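Local coordinates for protein exosome complex component Rrp41 (PDB 3M7N) that probably degrades RNA from its 3' end as the catalytic exoribonuclease subunit of the archaeal exosome, and can also synthesize heteromeric RNA tails, at residues K30-S34 with V146-D150; R76-N80 with S136-L141; S105-F109 with L141-S145; Q131-G135 with P175-D180. The protein carries 1 engineered substitution. All blocks are in the same frame, centred on the assembly; numbering follows the deposited sequence.

Contact 1. Residues K30-S34 with V146-D150; sequences KIEAS and VALVD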
loop_
_atom_site.group_PDB
_atom_site.type_symbol
_atom_site.label_atom_id
_atom_site.label_comp_id
_atom_site.label_asym_id
_atom_site.label_seq_id
_atom_site.Cartn_x
_atom_site.Cartn_y
_atom_site.Cartn_z
ATOM N N LYS E 30 -32.960 -21.824 1.859
ATOM C CA LYS E 30 -33.703 -20.770 2.544
ATOM C C LYS E 30 -33.129 -19.423 2.107
ATOM O O LYS E 30 -31.904 -19.253 2.055
ATOM C CB LYS E 30 -33.580 -20.919 4.060
ATOM C CG LYS E 30 -34.452 -19.950 4.845
ATOM C CD LYS E 30 -33.877 -19.613 6.236
ATOM C CE LYS E 30 -34.456 -18.287 6.780
ATOM N NZ LYS E 30 -33.769 -17.770 8.005
ATOM N N ILE E 31 -33.999 -18.474 1.779
ATOM C CA ILE E 31 -33.570 -17.157 1.333
ATOM C C ILE E 31 -34.344 -16.085 2.088
ATOM O O ILE E 31 -35.570 -16.080 2.079
ATOM C CB ILE E 31 -33.853 -16.928 -0.169
ATOM C CG1 ILE E 31 -33.280 -18.062 -1.016
ATOM C CG2 ILE E 31 -33.312 -15.559 -0.631
ATOM C CD1 ILE E 31 -33.382 -17.812 -2.504
ATOM N N GLU E 32 -33.627 -15.161 2.718
ATOM C CA GLU E 32 -34.270 -14.038 3.387
ATOM C C GLU E 32 -33.611 -12.694 3.057
ATOM O O GLU E 32 -32.406 -12.513 3.228
ATOM C CB GLU E 32 -34.337 -14.266 4.908
ATOM C CG GLU E 32 -35.046 -13.128 5.637
ATOM C CD GLU E 32 -35.050 -13.286 7.150
ATOM O OE1 GLU E 32 -34.744 -14.398 7.647
ATOM O OE2 GLU E 32 -35.362 -12.284 7.839
ATOM N N ALA E 33 -34.421 -11.753 2.597
ATOM C CA ALA E 33 -33.959 -10.420 2.260
ATOM C C ALA E 33 -34.061 -9.446 3.453
ATOM O O ALA E 33 -34.837 -9.681 4.374
ATOM C CB ALA E 33 -34.747 -9.895 1.064
ATOM N N SER E 34 -33.275 -8.361 3.418
ATOM C CA SER E 34 -33.221 -7.344 4.485
ATOM C C SER E 34 -32.983 -7.945 5.846
ATOM O O SER E 34 -33.874 -7.925 6.686
ATOM C CB SER E 34 -34.510 -6.523 4.561
ATOM O OG SER E 34 -34.868 -6.009 3.294
ATOM N N VAL E 146 -30.049 -11.344 -4.731
ATOM C CA VAL E 146 -31.154 -10.969 -3.849
ATOM C C VAL E 146 -30.831 -9.634 -3.177
ATOM O O VAL E 146 -31.644 -8.700 -3.225
ATOM C CB VAL E 146 -31.486 -12.065 -2.795
ATOM C CG1 VAL E 146 -32.444 -11.525 -1.729
ATOM C CG2 VAL E 146 -32.085 -13.273 -3.465
ATOM N N ALA E 147 -29.628 -9.534 -2.599
ATOM C CA ALA E 147 -29.192 -8.292 -1.941
ATOM C C ALA E 147 -29.214 -7.087 -2.882
ATOM O O ALA E 147 -29.635 -5.987 -2.504
ATOM C CB ALA E 147 -27.811 -8.454 -1.296
ATOM N N LEU E 148 -28.755 -7.297 -4.111
ATOM C CA LEU E 148 -28.783 -6.232 -5.105
ATOM C C LEU E 148 -30.212 -5.770 -5.346
ATOM O O LEU E 148 -30.483 -4.563 -5.392
ATOM C CB LEU E 148 -28.106 -6.674 -6.408
ATOM C CG LEU E 148 -26.564 -6.734 -6.358
ATOM C CD1 LEU E 148 -25.976 -7.438 -7.566
ATOM C CD2 LEU E 148 -25.953 -5.339 -6.202
ATOM N N VAL E 149 -31.139 -6.716 -5.466
ATOM C CA VAL E 149 -32.519 -6.333 -5.730
ATOM C C VAL E 149 -33.111 -5.625 -4.527
ATOM O O VAL E 149 -33.828 -4.642 -4.669
ATOM C CB VAL E 149 -33.404 -7.540 -6.142
ATOM C CG1 VAL E 149 -34.858 -7.113 -6.251
ATOM C CG2 VAL E 149 -32.925 -8.113 -7.468
ATOM N N ASP E 150 -32.775 -6.129 -3.343
ATOM C CA ASP E 150 -33.219 -5.545 -2.085
ATOM C C ASP E 150 -32.749 -4.085 -1.970
ATOM O O ASP E 150 -33.467 -3.228 -1.451
ATOM C CB ASP E 150 -32.713 -6.396 -0.915
ATOM C CG ASP E 150 -33.214 -5.903 0.449
ATOM O OD1 ASP E 150 -32.431 -5.938 1.426
ATOM O OD2 ASP E 150 -34.387 -5.498 0.558
#
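Two small hydrophobic meetings hold the strand residues Ile31 and Ala33 against the helix residue Val146. The valine offers one methyl to each: its CG2 meets CG2 of Ile31 at 3.8 Å, the two side chains passing at a slant, while its CG1 lies 4.0 Å from CB of Ala33. With CG1 of Val146 anti to the backbone N (chi1 169°), the two methyls spread along the strand, one for each inward-facing residue. A branched valine suits this double task, and the short side chain of Ala33 leaves room for the helix beside it. Ile31 also packs on Met232 and Ala236 of the long C-terminal helix 212-248, which links that helix to this core.

In the RNase PH fold helix 136-150 lies on the central sheet of the first domain, and here its last turn runs at 24° to strand 29-33, one of two outermost in this chain, with the axes 9.0 Å apart.

A weaker polar link sits at the far end, where the strand gives way to a loop. OD1 of Asp150 receives weak bonds from N of Ser34 (3.2 Å, a bent 122° at the hydrogen) and from OG of Ser34 (3.1 Å). The same oxygen accepts the backbone N-H of Ser42, on the neighbouring strand, so one buried carboxylate serves both ends of the connection between strands. Replacing Asp150 with an alanine would probably leave the N-H groups of Ser34 and Ser42 without this acceptor and let the connection shift. Serine fits position 34 because its short hydroxyl reaches the carboxylate from beside its own backbone N.

Contact 2. Residues R76-N80 with S136-L141; sequences RYRYN and SRTACL. With nucleotides of chain L.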
loop_
_atom_site.group_PDB
_atom_site.type_symbol
_atom_site.label_atom_id
_atom_site.label_comp_id
_atom_site.label_asym_id
_atom_site.label_seq_id
_atom_site.Cartn_x
_atom_site.Cartn_y
_atom_site.Cartn_z
ATOM N N ARG E 76 -17.632 -3.865 -7.246
ATOM C CA ARG E 76 -16.670 -4.635 -6.495
ATOM C C ARG E 76 -17.419 -5.757 -5.815
ATOM O O ARG E 76 -18.575 -5.608 -5.429
ATOM C CB ARG E 76 -15.904 -3.736 -5.514
ATOM C CG ARG E 76 -15.257 -2.551 -6.250
ATOM C CD ARG E 76 -14.323 -1.753 -5.401
ATOM N NE ARG E 76 -14.999 -0.591 -4.845
ATOM C CZ ARG E 76 -14.429 0.275 -4.021
ATOM N NH1 ARG E 76 -15.127 1.304 -3.567
ATOM N NH2 ARG E 76 -13.160 0.107 -3.655
ATOM N N TYR E 77 -16.779 -6.904 -5.720
ATOM C CA TYR E 77 -17.440 -8.037 -5.151
ATOM C C TYR E 77 -16.351 -8.728 -4.405
ATOM O O TYR E 77 -15.287 -8.984 -4.945
ATOM C CB TYR E 77 -18.015 -8.930 -6.265
ATOM C CG TYR E 77 -18.764 -10.157 -5.813
ATOM C CD1 TYR E 77 -20.145 -10.263 -5.999
ATOM C CD2 TYR E 77 -18.100 -11.225 -5.232
ATOM C CE1 TYR E 77 -20.847 -11.394 -5.597
ATOM C CE2 TYR E 77 -18.785 -12.351 -4.834
ATOM C CZ TYR E 77 -20.165 -12.435 -5.030
ATOM O OH TYR E 77 -20.850 -13.571 -4.642
ATOM N N ARG E 78 -16.614 -9.007 -3.147
ATOM C CA ARG E 78 -15.641 -9.674 -2.326
ATOM C C ARG E 78 -16.255 -10.923 -1.738
ATOM O O ARG E 78 -17.296 -10.873 -1.087
ATOM C CB ARG E 78 -15.158 -8.742 -1.207
ATOM C CG ARG E 78 -14.012 -9.327 -0.409
ATOM C CD ARG E 78 -13.464 -8.328 0.576
ATOM N NE ARG E 78 -14.102 -8.431 1.881
ATOM C CZ ARG E 78 -13.779 -9.348 2.785
ATOM N NH1 ARG E 78 -14.395 -9.378 3.968
ATOM N NH2 ARG E 78 -12.839 -10.242 2.493
ATOM N N TYR E 79 -15.592 -12.040 -1.977
ATOM C CA TYR E 79 -15.997 -13.320 -1.458
ATOM C C TYR E 79 -15.028 -13.673 -0.351
ATOM O O TYR E 79 -13.812 -13.695 -0.551
ATOM C CB TYR E 79 -15.935 -14.365 -2.576
ATOM C CG TYR E 79 -16.008 -15.804 -2.118
ATOM C CD1 TYR E 79 -17.213 -16.517 -2.148
ATOM C CD2 TYR E 79 -14.868 -16.470 -1.689
ATOM C CE1 TYR E 79 -17.270 -17.867 -1.739
ATOM C CE2 TYR E 79 -14.917 -17.802 -1.286
ATOM C CZ TYR E 79 -16.119 -18.495 -1.314
ATOM O OH TYR E 79 -16.138 -19.810 -0.905
ATOM N N ASN E 80 -15.564 -13.966 0.820
ATOM C CA ASN E 80 -14.718 -14.191 1.970
ATOM C C ASN E 80 -15.280 -15.273 2.868
ATOM O O ASN E 80 -16.464 -15.266 3.211
ATOM C CB ASN E 80 -14.522 -12.883 2.751
ATOM C CG ASN E 80 -13.560 -13.042 3.916
ATOM O OD1 ASN E 80 -12.472 -13.598 3.766
ATOM N ND2 ASN E 80 -13.962 -12.571 5.085
ATOM N N SER E 136 -20.416 -23.171 -2.378
ATOM C CA SER E 136 -20.518 -21.881 -1.671
ATOM C C SER E 136 -20.457 -20.670 -2.601
ATOM O O SER E 136 -21.103 -19.651 -2.346
ATOM C CB SER E 136 -19.482 -21.733 -0.546
ATOM O OG SER E 136 -18.151 -21.722 -1.027
ATOM N N ARG E 137 -19.718 -20.779 -3.696
ATOM C CA ARG E 137 -19.685 -19.662 -4.639
ATOM C C ARG E 137 -21.048 -19.442 -5.317
ATOM O O ARG E 137 -21.437 -18.307 -5.590
ATOM C CB ARG E 137 -18.546 -19.806 -5.656
ATOM C CG ARG E 137 -18.944 -20.408 -6.985
ATOM C CD ARG E 137 -17.711 -20.699 -7.820
ATOM N NE ARG E 137 -16.736 -21.464 -7.045
ATOM C CZ ARG E 137 -15.499 -21.724 -7.456
ATOM N NH1 ARG E 137 -15.089 -21.293 -8.642
ATOM N NH2 ARG E 137 -14.676 -22.421 -6.692
ATOM N N THR E 138 -21.784 -20.528 -5.568
ATOM C CA THR E 138 -23.124 -20.419 -6.165
ATOM C C THR E 138 -24.116 -19.846 -5.136
ATOM O O THR E 138 -24.886 -18.936 -5.445
ATOM C CB THR E 138 -23.622 -21.769 -6.779
ATOM O OG1 THR E 138 -23.945 -22.714 -5.747
ATOM C CG2 THR E 138 -22.565 -22.374 -7.688
ATOM N N ALA E 139 -24.053 -20.350 -3.907
ATOM C CA ALA E 139 -24.796 -19.759 -2.801
ATOM C C ALA E 139 -24.589 -18.242 -2.695
ATOM O O ALA E 139 -25.569 -17.471 -2.644
ATOM C CB ALA E 139 -24.450 -20.439 -1.508
ATOM N N CYS E 140 -23.331 -17.796 -2.705
ATOM C CA CYS E 140 -23.057 -16.349 -2.602
ATOM C C CYS E 140 -23.627 -15.584 -3.770
ATOM O O CYS E 140 -24.198 -14.507 -3.601
ATOM C CB CYS E 140 -21.553 -16.066 -2.450
ATOM S SG CYS E 140 -20.897 -16.804 -0.930
ATOM N N LEU E 141 -23.475 -16.123 -4.969
ATOM C CA LEU E 141 -24.025 -15.434 -6.123
ATOM C C LEU E 141 -25.547 -15.284 -5.996
ATOM O O LEU E 141 -26.102 -14.227 -6.328
ATOM C CB LEU E 141 -23.648 -16.142 -7.422
ATOM C CG LEU E 141 -22.262 -15.901 -8.020
ATOM C CD1 LEU E 141 -21.995 -16.881 -9.183
ATOM C CD2 LEU E 141 -22.113 -14.441 -8.461
ATOM P P C L 6 -14.380 -25.507 -4.615
ATOM O OP1 C L 6 -15.603 -25.535 -5.454
ATOM O OP2 C L 6 -13.263 -24.613 -5.004
ATOM O "O5'" C L 6 -14.797 -25.223 -3.088
ATOM C "C5'" C L 6 -15.861 -25.996 -2.528
ATOM C "C4'" C L 6 -15.703 -26.248 -1.040
ATOM O "O4'" C L 6 -14.365 -26.698 -0.708
ATOM C "C3'" C L 6 -15.858 -25.044 -0.127
ATOM O "O3'" C L 6 -17.214 -24.604 -0.099
ATOM C "C2'" C L 6 -15.406 -25.692 1.176
ATOM O "O2'" C L 6 -16.371 -26.574 1.735
ATOM C "C1'" C L 6 -14.187 -26.478 0.684
ATOM N N1 C L 6 -12.926 -25.734 0.944
ATOM C C2 C L 6 -12.369 -25.807 2.222
ATOM O O2 C L 6 -12.933 -26.495 3.082
ATOM N N3 C L 6 -11.225 -25.127 2.480
ATOM C C4 C L 6 -10.648 -24.401 1.519
ATOM N N4 C L 6 -9.516 -23.748 1.829
ATOM C C5 C L 6 -11.208 -24.317 0.206
ATOM C C6 C L 6 -12.338 -24.989 -0.036
HETATM O O HOH W 1 -19.586 -15.781 -5.299
#
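Tyr79 lays its ring beside Cys140, whose SG is 3.9 Å from CE1, an oblique sulfur-aromatic contact 4.9 Å from the ring centroid. Because CG is anti to the backbone N (chi1 166°), the ring extends from the strand towards the first turn of the helix, and its OH hydrogen-bonds OG of Ser136 at 2.8 Å. The serine oxygen lies in the ring plane, at the edge. Tyrosine thus suits the place twice, with ring carbons for the sulfur to rest against and a hydroxyl at the end.

Tyr77, two residues back on the same side of the strand, ends with its OH 3.4 Å from CB of Cys140. That buried hydroxyl is met by a water at 2.6 Å from Tyr77 OH, and the water donates to the carbonyl O of Arg137. Ile101 of helix 96-110 packs on both Tyr79 and Arg137.

The helix start also faces RNA. OG of Ser136 lies 3.2 Å from O3' of C6 of chain L, and NH2 of Arg137 approaches OP2 of that nucleotide edge-on at 3.1 Å, while NH1 bonds to Gln205. Tyr77 thus packs on the next turn while Tyr79 backs Ser136 beside the RNA, probably in the exonuclease site.

Contact 3. Residues S105-F109 with L141-S145; sequences SKEAF and LNAAS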
loop_
_atom_site.group_PDB
_atom_site.type_symbol
_atom_site.label_atom_id
_atom_site.label_comp_id
_atom_site.label_asym_id
_atom_site.label_seq_id
_atom_site.Cartn_x
_atom_site.Cartn_y
_atom_site.Cartn_z
ATOM N N SER E 105 -17.198 -13.608 -9.919
ATOM C CA SER E 105 -18.463 -13.129 -9.372
ATOM C C SER E 105 -18.713 -11.693 -9.757
ATOM O O SER E 105 -19.831 -11.334 -10.147
ATOM C CB SER E 105 -18.488 -13.223 -7.848
ATOM O OG SER E 105 -18.374 -14.559 -7.414
ATOM N N LYS E 106 -17.687 -10.855 -9.627
ATOM C CA LYS E 106 -17.843 -9.458 -10.021
ATOM C C LYS E 106 -18.227 -9.387 -11.489
ATOM O O LYS E 106 -19.076 -8.578 -11.914
ATOM C CB LYS E 106 -16.542 -8.675 -9.807
ATOM C CG LYS E 106 -16.641 -7.236 -10.287
ATOM C CD LYS E 106 -15.299 -6.537 -10.265
ATOM C CE LYS E 106 -14.672 -6.538 -11.648
ATOM N NZ LYS E 106 -13.200 -6.803 -11.584
ATOM N N GLU E 107 -17.555 -10.223 -12.267
ATOM C CA GLU E 107 -17.749 -10.254 -13.711
ATOM C C GLU E 107 -19.201 -10.621 -14.064
ATOM O O GLU E 107 -19.784 -10.036 -14.975
ATOM C CB GLU E 107 -16.711 -11.182 -14.363
ATOM C CG GLU E 107 -15.394 -10.437 -14.622
ATOM C CD GLU E 107 -14.170 -11.337 -14.726
ATOM O OE1 GLU E 107 -14.302 -12.572 -14.606
ATOM O OE2 GLU E 107 -13.061 -10.795 -14.916
ATOM N N ALA E 108 -19.788 -11.544 -13.300
ATOM C CA ALA E 108 -21.172 -11.957 -13.524
ATOM C C ALA E 108 -22.128 -10.788 -13.349
ATOM O O ALA E 108 -23.142 -10.688 -14.042
ATOM C CB ALA E 108 -21.565 -13.132 -12.598
ATOM N N PHE E 109 -21.817 -9.889 -12.425
ATOM C CA PHE E 109 -22.725 -8.771 -12.189
ATOM C C PHE E 109 -22.453 -7.576 -13.088
ATOM O O PHE E 109 -23.367 -6.790 -13.378
ATOM C CB PHE E 109 -22.758 -8.396 -10.708
ATOM C CG PHE E 109 -23.479 -9.407 -9.859
ATOM C CD1 PHE E 109 -22.777 -10.315 -9.088
ATOM C CD2 PHE E 109 -24.875 -9.477 -9.873
ATOM C CE1 PHE E 109 -23.455 -11.266 -8.313
ATOM C CE2 PHE E 109 -25.543 -10.403 -9.108
ATOM C CZ PHE E 109 -24.836 -11.301 -8.325
ATOM N N LEU E 141 -23.475 -16.123 -4.969
ATOM C CA LEU E 141 -24.025 -15.434 -6.123
ATOM C C LEU E 141 -25.547 -15.284 -5.996
ATOM O O LEU E 141 -26.102 -14.227 -6.328
ATOM C CB LEU E 141 -23.648 -16.142 -7.422
ATOM C CG LEU E 141 -22.262 -15.901 -8.020
ATOM C CD1 LEU E 141 -21.995 -16.881 -9.183
ATOM C CD2 LEU E 141 -22.113 -14.441 -8.461
ATOM N N ASN E 142 -26.221 -16.321 -5.488
ATOM C CA ASN E 142 -27.668 -16.217 -5.325
ATOM C C ASN E 142 -28.000 -15.179 -4.284
ATOM O O ASN E 142 -28.917 -14.378 -4.472
ATOM C CB ASN E 142 -28.332 -17.560 -4.967
ATOM C CG ASN E 142 -28.344 -18.524 -6.125
ATOM O OD1 ASN E 142 -28.671 -18.145 -7.258
ATOM N ND2 ASN E 142 -27.960 -19.773 -5.863
ATOM N N ALA E 143 -27.258 -15.201 -3.179
ATOM C CA ALA E 143 -27.521 -14.258 -2.097
ATOM C C ALA E 143 -27.224 -12.845 -2.567
ATOM O O ALA E 143 -27.979 -11.908 -2.289
ATOM C CB ALA E 143 -26.711 -14.609 -0.872
ATOM N N ALA E 144 -26.150 -12.689 -3.334
ATOM C CA ALA E 144 -25.793 -11.353 -3.805
ATOM C C ALA E 144 -26.848 -10.715 -4.731
ATOM O O ALA E 144 -27.113 -9.516 -4.628
ATOM C CB ALA E 144 -24.430 -11.361 -4.452
ATOM N N SER E 145 -27.451 -11.510 -5.622
ATOM C CA SER E 145 -28.476 -10.992 -6.540
ATOM C C SER E 145 -29.719 -10.577 -5.770
ATOM O O SER E 145 -30.370 -9.585 -6.105
ATOM C CB SER E 145 -28.835 -12.022 -7.631
ATOM O OG SER E 145 -29.621 -11.446 -8.685
#
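Ser105 begins the contact with CB and OG both 3.9 Å from CD2 of Leu141. Its hydroxyl can be buried here because it bonds back to the carbonyl O of Ile101 in its own helix. One turn on, Ala108 gives the same methyl a more distant neighbour, with CB 4.4 Å from Leu141 CD2; its small side chain keeps this flank of the helix low.

Phe109 carries most of the packing. Its CE1 comes to 3.5 Å from CD2 of Leu141, the two side chains sliding past each other in opposite directions. CG lies anti to the carbonyl carbon (chi1 -72°), which sends the ring across to the other helix. There CZ meets CB of Ala144 at 3.9 Å, and CE2 lies 4.0 Å from CB of Ser145, which sits in the ring plane at its edge, as does the carbonyl O of Leu141. Alanine at 144 makes space for the ring, and Ser145 spends its hydroxyl on the backbone N of Ile159.

The helices run in roughly the same direction, at -41°, with axes 11.3 Å apart, a wide spacing bridged by the large phenylalanine and leucine. Tyr77 of strand 74-81 also packs on Ser105, Phe109 and Ala144. Two helices side by side on a mixed sheet, the first of them joining parallel strands 74-81 and 122-129 as a beta-alpha-beta crossover, typify the ribosomal protein S5 domain 2-like core of RNase PH proteins.

Contact 4. Residues Q131-G135 with P175-D180; sequences QADAG and PMKEED. With nucleotides of chain L.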
loop_
_atom_site.group_PDB
_atom_site.type_symbol
_atom_site.label_atom_id
_atom_site.label_comp_id
_atom_site.label_asym_id
_atom_site.label_seq_id
_atom_site.Cartn_x
_atom_site.Cartn_y
_atom_site.Cartn_z
ATOM N N GLN E 131 -20.780 -20.606 6.864
ATOM C CA GLN E 131 -20.616 -22.039 6.924
ATOM C C GLN E 131 -20.519 -22.554 5.505
ATOM O O GLN E 131 -21.365 -22.227 4.655
ATOM C CB GLN E 131 -21.759 -22.725 7.685
ATOM C CG GLN E 131 -21.520 -24.229 7.897
ATOM C CD GLN E 131 -22.636 -24.912 8.677
ATOM O OE1 GLN E 131 -23.394 -25.712 8.125
ATOM N NE2 GLN E 131 -22.744 -24.597 9.964
ATOM N N ALA E 132 -19.486 -23.357 5.263
ATOM C CA ALA E 132 -19.117 -23.729 3.914
ATOM C C ALA E 132 -19.446 -25.165 3.596
ATOM O O ALA E 132 -19.204 -26.076 4.385
ATOM C CB ALA E 132 -17.642 -23.479 3.687
ATOM N N ASP E 133 -19.997 -25.362 2.413
ATOM C CA ASP E 133 -20.075 -26.696 1.853
ATOM C C ASP E 133 -19.837 -26.555 0.357
ATOM O O ASP E 133 -19.489 -25.469 -0.108
ATOM C CB ASP E 133 -21.418 -27.352 2.165
ATOM C CG ASP E 133 -21.321 -28.861 2.213
ATOM O OD1 ASP E 133 -21.197 -29.430 3.323
ATOM O OD2 ASP E 133 -21.344 -29.478 1.130
ATOM N N ALA E 134 -19.997 -27.641 -0.392
ATOM C CA ALA E 134 -19.816 -27.576 -1.833
ATOM C C ALA E 134 -20.746 -26.510 -2.393
ATOM O O ALA E 134 -21.853 -26.338 -1.907
ATOM C CB ALA E 134 -20.093 -28.937 -2.475
ATOM N N GLY E 135 -20.287 -25.784 -3.404
ATOM C CA GLY E 135 -21.119 -24.809 -4.067
ATOM C C GLY E 135 -21.231 -23.446 -3.401
ATOM O O GLY E 135 -22.062 -22.633 -3.832
ATOM N N PRO E 175 -24.029 -30.367 -6.359
ATOM C CA PRO E 175 -23.281 -31.355 -5.565
ATOM C C PRO E 175 -23.060 -30.945 -4.100
ATOM O O PRO E 175 -23.034 -29.755 -3.757
ATOM C CB PRO E 175 -21.931 -31.463 -6.295
ATOM C CG PRO E 175 -22.094 -30.685 -7.588
ATOM C CD PRO E 175 -23.204 -29.713 -7.384
ATOM N N MET E 176 -22.903 -31.956 -3.252
ATOM C CA MET E 176 -22.592 -31.790 -1.837
ATOM C C MET E 176 -21.099 -32.071 -1.690
ATOM O O MET E 176 -20.441 -32.508 -2.637
ATOM C CB MET E 176 -23.369 -32.826 -1.006
ATOM C CG MET E 176 -22.730 -34.233 -1.066
ATOM S SD MET E 176 -23.774 -35.611 -0.558
ATOM C CE MET E 176 -24.286 -35.067 1.080
ATOM N N LYS E 177 -20.577 -31.879 -0.491
ATOM C CA LYS E 177 -19.136 -31.909 -0.277
ATOM C C LYS E 177 -18.519 -33.226 -0.748
ATOM O O LYS E 177 -17.522 -33.234 -1.488
ATOM C CB LYS E 177 -18.819 -31.632 1.199
ATOM C CG LYS E 177 -17.350 -31.710 1.573
ATOM C CD LYS E 177 -17.189 -31.909 3.075
ATOM C CE LYS E 177 -15.719 -32.018 3.473
ATOM N NZ LYS E 177 -15.547 -32.297 4.934
ATOM N N GLU E 178 -19.118 -34.329 -0.309
ATOM C CA GLU E 178 -18.669 -35.669 -0.673
ATOM C C GLU E 178 -18.561 -35.861 -2.192
ATOM O O GLU E 178 -17.593 -36.434 -2.688
ATOM C CB GLU E 178 -19.618 -36.725 -0.074
ATOM C CG GLU E 178 -18.970 -37.704 0.906
ATOM N N GLU E 179 -19.558 -35.388 -2.929
ATOM C CA GLU E 179 -19.579 -35.584 -4.370
ATOM C C GLU E 179 -18.532 -34.707 -5.036
ATOM O O GLU E 179 -17.903 -35.099 -6.016
ATOM C CB GLU E 179 -20.968 -35.272 -4.920
ATOM C CG GLU E 179 -22.027 -36.068 -4.204
ATOM C CD GLU E 179 -23.427 -35.779 -4.682
ATOM O OE1 GLU E 179 -24.113 -36.750 -5.055
ATOM O OE2 GLU E 179 -23.840 -34.593 -4.682
ATOM N N ASP E 180 -18.361 -33.508 -4.493
ATOM C CA ASP E 180 -17.305 -32.609 -4.925
ATOM C C ASP E 180 -15.932 -33.239 -4.741
ATOM O O ASP E 180 -15.148 -33.300 -5.684
ATOM C CB ASP E 180 -17.367 -31.309 -4.133
ATOM C CG ASP E 180 -16.851 -30.137 -4.917
ATOM O OD1 ASP E 180 -17.178 -30.058 -6.116
ATOM O OD2 ASP E 180 -16.136 -29.293 -4.343
ATOM P P C L 6 -14.380 -25.507 -4.615
ATOM O OP1 C L 6 -15.603 -25.535 -5.454
ATOM O OP2 C L 6 -13.263 -24.613 -5.004
ATOM O "O5'" C L 6 -14.797 -25.223 -3.088
ATOM C "C5'" C L 6 -15.861 -25.996 -2.528
ATOM C "C4'" C L 6 -15.703 -26.248 -1.040
ATOM O "O4'" C L 6 -14.365 -26.698 -0.708
ATOM C "C3'" C L 6 -15.858 -25.044 -0.127
ATOM O "O3'" C L 6 -17.214 -24.604 -0.099
ATOM C "C2'" C L 6 -15.406 -25.692 1.176
ATOM O "O2'" C L 6 -16.371 -26.574 1.735
ATOM C "C1'" C L 6 -14.187 -26.478 0.684
ATOM N N1 C L 6 -12.926 -25.734 0.944
ATOM C C2 C L 6 -12.369 -25.807 2.222
ATOM O O2 C L 6 -12.933 -26.495 3.082
ATOM N N3 C L 6 -11.225 -25.127 2.480
ATOM C C4 C L 6 -10.648 -24.401 1.519
ATOM N N4 C L 6 -9.516 -23.748 1.829
ATOM C C5 C L 6 -11.208 -24.317 0.206
ATOM C C6 C L 6 -12.338 -24.989 -0.036
ATOM P P C L 5 -9.169 -24.909 -6.328
ATOM O OP1 C L 5 -9.826 -24.378 -7.537
ATOM O OP2 C L 5 -8.579 -23.985 -5.328
ATOM O "O5'" C L 5 -10.192 -25.852 -5.532
ATOM C "C5'" C L 5 -11.120 -26.686 -6.196
ATOM C "C4'" C L 5 -11.625 -27.748 -5.240
ATOM O "O4'" C L 5 -10.497 -28.335 -4.544
ATOM C "C3'" C L 5 -12.506 -27.264 -4.098
ATOM O "O3'" C L 5 -13.822 -27.011 -4.542
ATOM C "C2'" C L 5 -12.431 -28.495 -3.203
ATOM O "O2'" C L 5 -13.114 -29.626 -3.723
ATOM C "C1'" C L 5 -10.922 -28.731 -3.250
ATOM N N1 C L 5 -10.194 -27.940 -2.224
ATOM C C2 C L 5 -10.441 -28.205 -0.874
ATOM O O2 C L 5 -11.254 -29.092 -0.586
ATOM N N3 C L 5 -9.780 -27.482 0.069
ATOM C C4 C L 5 -8.909 -26.530 -0.295
ATOM N N4 C L 5 -8.277 -25.844 0.666
ATOM C C5 C L 5 -8.652 -26.247 -1.670
ATOM C C6 C L 5 -9.308 -26.966 -2.589
HETATM O O HOH W 2 -17.753 -26.670 -4.864
#
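Beside the 3' end of the bound RNA, the loop before helix 136-150 meets the start of helix 177-182, with Ala134 and Asp133 touching Pro175, Met176 and Lys177. The loop belongs to the first RNase PH family region and the helix to the second, so the RNA site is built where the two meet.

Ala134 points its methyl into the helix start, CB being 3.3 Å from O of Pro175 and 4.0 Å from CB of Asp180; the small methyl suits a place so close to that carbonyl. Asp133 comes in at about a right angle to Lys177, its OD2 3.3 Å from CB of the lysine. The same oxygen accepts the N-H of Ala134 at 2.7 Å, from above the carboxylate plane, while OD1 pairs with Lys44 of the neighbouring exonuclease 2 subunit. With an alanine in place of Asp133, that Lys44 would probably lose a counter-charge and the N-H of Ala134 its acceptor. Lys177 sends its extended chain away to Glu87.

At the helix start, OE2 of Glu179 uses its anti lone pair to accept N-H of Met176 (3.1 Å), and so holds the N-H of the N-cap residue. Gly135, with phi 82°, holds a backbone shape in which a CB would press on the preceding carbonyl.

Asp180 turns OD2 to O2' of C5 of chain L, accepting its hydrogen bond at 3.1 Å. A carboxylate that accepts a hydrogen bond from a 2' hydroxyl is consistent with a preference for RNA over DNA, since deoxyribose has no such group.

Overall arrangement
Helix 136-150 threads through contacts 2, 3 and 1 in turn, and the loop just before it forms one side of contact 4. Contacts 2 and 3 share Leu141, lie about 7 Å apart centre to centre and touch through Tyr77, while contact 3 reaches contact 1 through Phe109 and Leu148. Contacts 1 and 2 both tie the helix to the five-stranded mixed sheet, at its two outermost strands. Contacts 1 and 4 lie on opposite sides of the chain's centre, about 22 Å apart between centres. Contacts 2 and 3 are nested along the chain within the loop closed by contact 1, whereas contact 4 crosses all three, joining the second family region to the first beside the RNA.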